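Local structure of ERPP protein (Borrelia burgdorferi, 4BOB) at residues A[156-159]-A[160-164]. The protein is an outer surface lipoprotein of the Lyme disease spirochaete that binds the complement regulator factor H, probably helping the bacterium evade complement. Sequence-based numbering, arbitrary orientation.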
ATOM      1  N   LEU A 156      -3.740 -10.490  -3.687  1.00 14.66           N
ATOM      2  CA  LEU A 156      -3.123 -10.403  -5.010  1.00 14.14           C
ATOM      3  C   LEU A 156      -4.157 -10.398  -6.154  1.00 13.72           C
ATOM      4  O   LEU A 156      -4.127  -9.530  -7.005  1.00 12.06           O
ATOM      5  CB  LEU A 156      -2.113 -11.536  -5.185  1.00 14.19           C
ATOM      6  CG  LEU A 156      -1.414 -11.574  -6.539  1.00 14.86           C
ATOM      7  CD1 LEU A 156      -0.796 -10.230  -6.937  1.00 14.91           C
ATOM      8  CD2 LEU A 156      -0.367 -12.679  -6.543  1.00 15.60           C
ATOM      9  N   GLU A 157      -5.079 -11.354  -6.122  1.00 14.58           N
ATOM     10  CA  GLU A 157      -6.141 -11.516  -7.126  1.00 14.82           C
ATOM     11  C   GLU A 157      -6.966 -10.263  -7.416  1.00 14.51           C
ATOM     12  O   GLU A 157      -7.344  -9.999  -8.572  1.00 14.38           O
ATOM     13  CB  GLU A 157      -7.096 -12.637  -6.694  1.00 15.63           C
ATOM     14  CG  GLU A 157      -8.409 -12.660  -7.469  1.00 15.81           C
ATOM     15  CD  GLU A 157      -9.001 -14.043  -7.607  1.00 17.81           C
ATOM     16  OE1 GLU A 157      -8.673 -14.926  -6.768  1.00 20.06           O
ATOM     17  OE2 GLU A 157      -9.798 -14.232  -8.564  1.00 18.81           O
ATOM     18  N   VAL A 158      -7.274  -9.497  -6.380  1.00 14.23           N
ATOM     19  CA  VAL A 158      -7.955  -8.228  -6.619  1.00 14.42           C
ATOM     20  C   VAL A 158      -6.998  -7.207  -7.281  1.00 14.87           C
ATOM     21  O   VAL A 158      -7.387  -6.548  -8.237  1.00 15.42           O
ATOM     22  CB  VAL A 158      -8.611  -7.656  -5.345  1.00 14.30           C
ATOM     23  CG1 VAL A 158      -9.348  -6.368  -5.682  1.00 14.79           C
ATOM     24  CG2 VAL A 158      -9.574  -8.666  -4.728  1.00 13.85           C
ATOM     25  N   LEU A 159      -5.750  -7.105  -6.803  1.00 14.19           N
ATOM     26  CA  LEU A 159      -4.749  -6.206  -7.411  1.00 13.80           C
ATOM     27  C   LEU A 159      -4.452  -6.524  -8.884  1.00 14.75           C
ATOM     28  O   LEU A 159      -4.103  -5.653  -9.661  1.00 11.04           O
ATOM     29  CB  LEU A 159      -3.436  -6.234  -6.627  1.00 14.17           C
ATOM     30  CG  LEU A 159      -3.294  -5.454  -5.309  1.00 14.24           C
ATOM     31  CD1 LEU A 159      -1.950  -5.739  -4.653  1.00 13.80           C
ATOM     32  CD2 LEU A 159      -3.436  -3.958  -5.493  1.00 14.35           C
ATOM     33  N   LYS A 160      -4.579  -7.784  -9.262  1.00 16.98           N
ATOM     34  CA  LYS A 160      -4.322  -8.194 -10.637  1.00 19.12           C
ATOM     35  C   LYS A 160      -5.513  -7.888 -11.558  1.00 20.31           C
ATOM     36  O   LYS A 160      -5.317  -7.322 -12.641  1.00 19.84           O
ATOM     37  CB  LYS A 160      -3.930  -9.678 -10.685  1.00 19.97           C
ATOM     38  CG  LYS A 160      -2.496  -9.921 -10.231  1.00 19.88           C
ATOM     39  CD  LYS A 160      -2.183 -11.399  -9.992  1.00 23.02           C
ATOM     40  CE  LYS A 160      -2.068 -12.188 -11.290  1.00 25.95           C
ATOM     41  NZ  LYS A 160      -1.758 -13.626 -11.008  1.00 29.13           N
ATOM     42  N   LYS A 161      -6.723  -8.252 -11.118  1.00 21.64           N
ATOM     43  CA  LYS A 161      -7.977  -7.894 -11.814  1.00 25.27           C
ATOM     44  C   LYS A 161      -8.055  -6.418 -12.217  1.00 26.69           C
ATOM     45  O   LYS A 161      -8.444  -6.093 -13.339  1.00 32.38           O
ATOM     46  CB  LYS A 161      -9.210  -8.229 -10.956  1.00 29.91           C
ATOM     47  CG  LYS A 161      -9.826  -9.585 -11.269  1.00 36.75           C
ATOM     48  CD  LYS A 161     -11.018  -9.928 -10.369  1.00 47.08           C
ATOM     49  CE  LYS A 161     -11.504 -11.370 -10.604  1.00 49.52           C
ATOM     50  NZ  LYS A 161     -12.257 -11.996  -9.468  1.00 48.09           N
ATOM     51  N   ASN A 162      -7.673  -5.528 -11.304  1.00 24.54           N
ATOM     52  CA  ASN A 162      -7.911  -4.101 -11.471  1.00 21.18           C
ATOM     53  C   ASN A 162      -6.726  -3.322 -12.003  1.00 19.84           C
ATOM     54  O   ASN A 162      -6.941  -2.346 -12.704  1.00 19.72           O
ATOM     55  CB  ASN A 162      -8.351  -3.484 -10.143  1.00 20.94           C
ATOM     56  CG  ASN A 162      -9.737  -3.953  -9.696  1.00 20.64           C
ATOM     57  OD1 ASN A 162     -10.727  -3.248  -9.889  1.00 21.61           O
ATOM     58  ND2 ASN A 162      -9.808  -5.128  -9.073  1.00 20.23           N
ATOM     59  N   LEU A 163      -5.497  -3.734 -11.665  1.00 20.02           N
ATOM     60  CA  LEU A 163      -4.259  -2.971 -12.008  1.00 21.86           C
ATOM     61  C   LEU A 163      -3.784  -3.173 -13.456  1.00 22.23           C
ATOM     62  O   LEU A 163      -2.887  -3.981 -13.727  1.00 18.53           O
ATOM     63  CB  LEU A 163      -3.085  -3.331 -11.068  1.00 21.99           C
ATOM     64  CG  LEU A 163      -2.518  -2.401  -9.981  1.00 22.96           C
ATOM     65  CD1 LEU A 163      -2.836  -0.938 -10.251  1.00 24.58           C
ATOM     66  CD2 LEU A 163      -2.968  -2.790  -8.584  1.00 22.34           C
ATOM     67  N   LYS A 164      -4.392  -2.437 -14.381  1.00 23.08           N
ATOM     68  CA  LYS A 164      -4.007  -2.476 -15.789  1.00 24.60           C
ATOM     69  C   LYS A 164      -4.373  -1.150 -16.462  1.00 21.40           C
ATOM     70  O   LYS A 164      -5.477  -0.636 -16.287  1.00 16.58           O
ATOM     71  CB  LYS A 164      -4.672  -3.646 -16.567  1.00 28.46           C
ATOM     72  CG  LYS A 164      -5.276  -4.837 -15.798  1.00 28.08           C
ATOM     73  CD  LYS A 164      -6.798  -4.774 -15.704  1.00 28.00           C
ATOM     74  CE  LYS A 164      -7.471  -4.652 -17.068  1.00 29.70           C
ATOM     75  NZ  LYS A 164      -8.925  -5.024 -17.077  1.00 29.01           N
TER
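N162 and V158 lie side by side on the short C-terminal helix 156-162, an amphipathic helix that follows directly on strand 149-155 and in which residues four apart meet along each flank. The carbonyl of V158 is gripped twice by N162: by the backbone N, and by the side-chain ND2, which lies 2.9 Å from V158 O in a nearly straight bond (166°). The two donors arrive from opposite faces of the carbonyl plane. With CG beside its backbone N (chi1 -68°), N162 turns its amide back on the preceding turn, V158 O lying close to the amide plane.

One residue earlier, E157 and K161 also run alongside each other. Both chains are extended beyond CG and point the same way up to their charged ends, which form a loose salt bridge, OE2 of E157 to NZ of K161 at 3.4 Å, on the exposed flank. K160 instead slants across L156, its aliphatic CD resting 3.5 Å from L156 CG before the chain bends at chi3 (73°).

L156, L159 and L163 make the buried flank, where L159 and L163 lie side by side and meet through their CD2 methyls. It faces the rest of the fold: L156 and L159 both pack on I133 of strand 131-139, L159 also on M91 of helix 84-93, while L163 touches F35 of strand 34-42 and F87. Helical geometry ends at L163, the centre of an inverse gamma turn, in which K164 N makes a weak bond of 3.1 Å to N162 O.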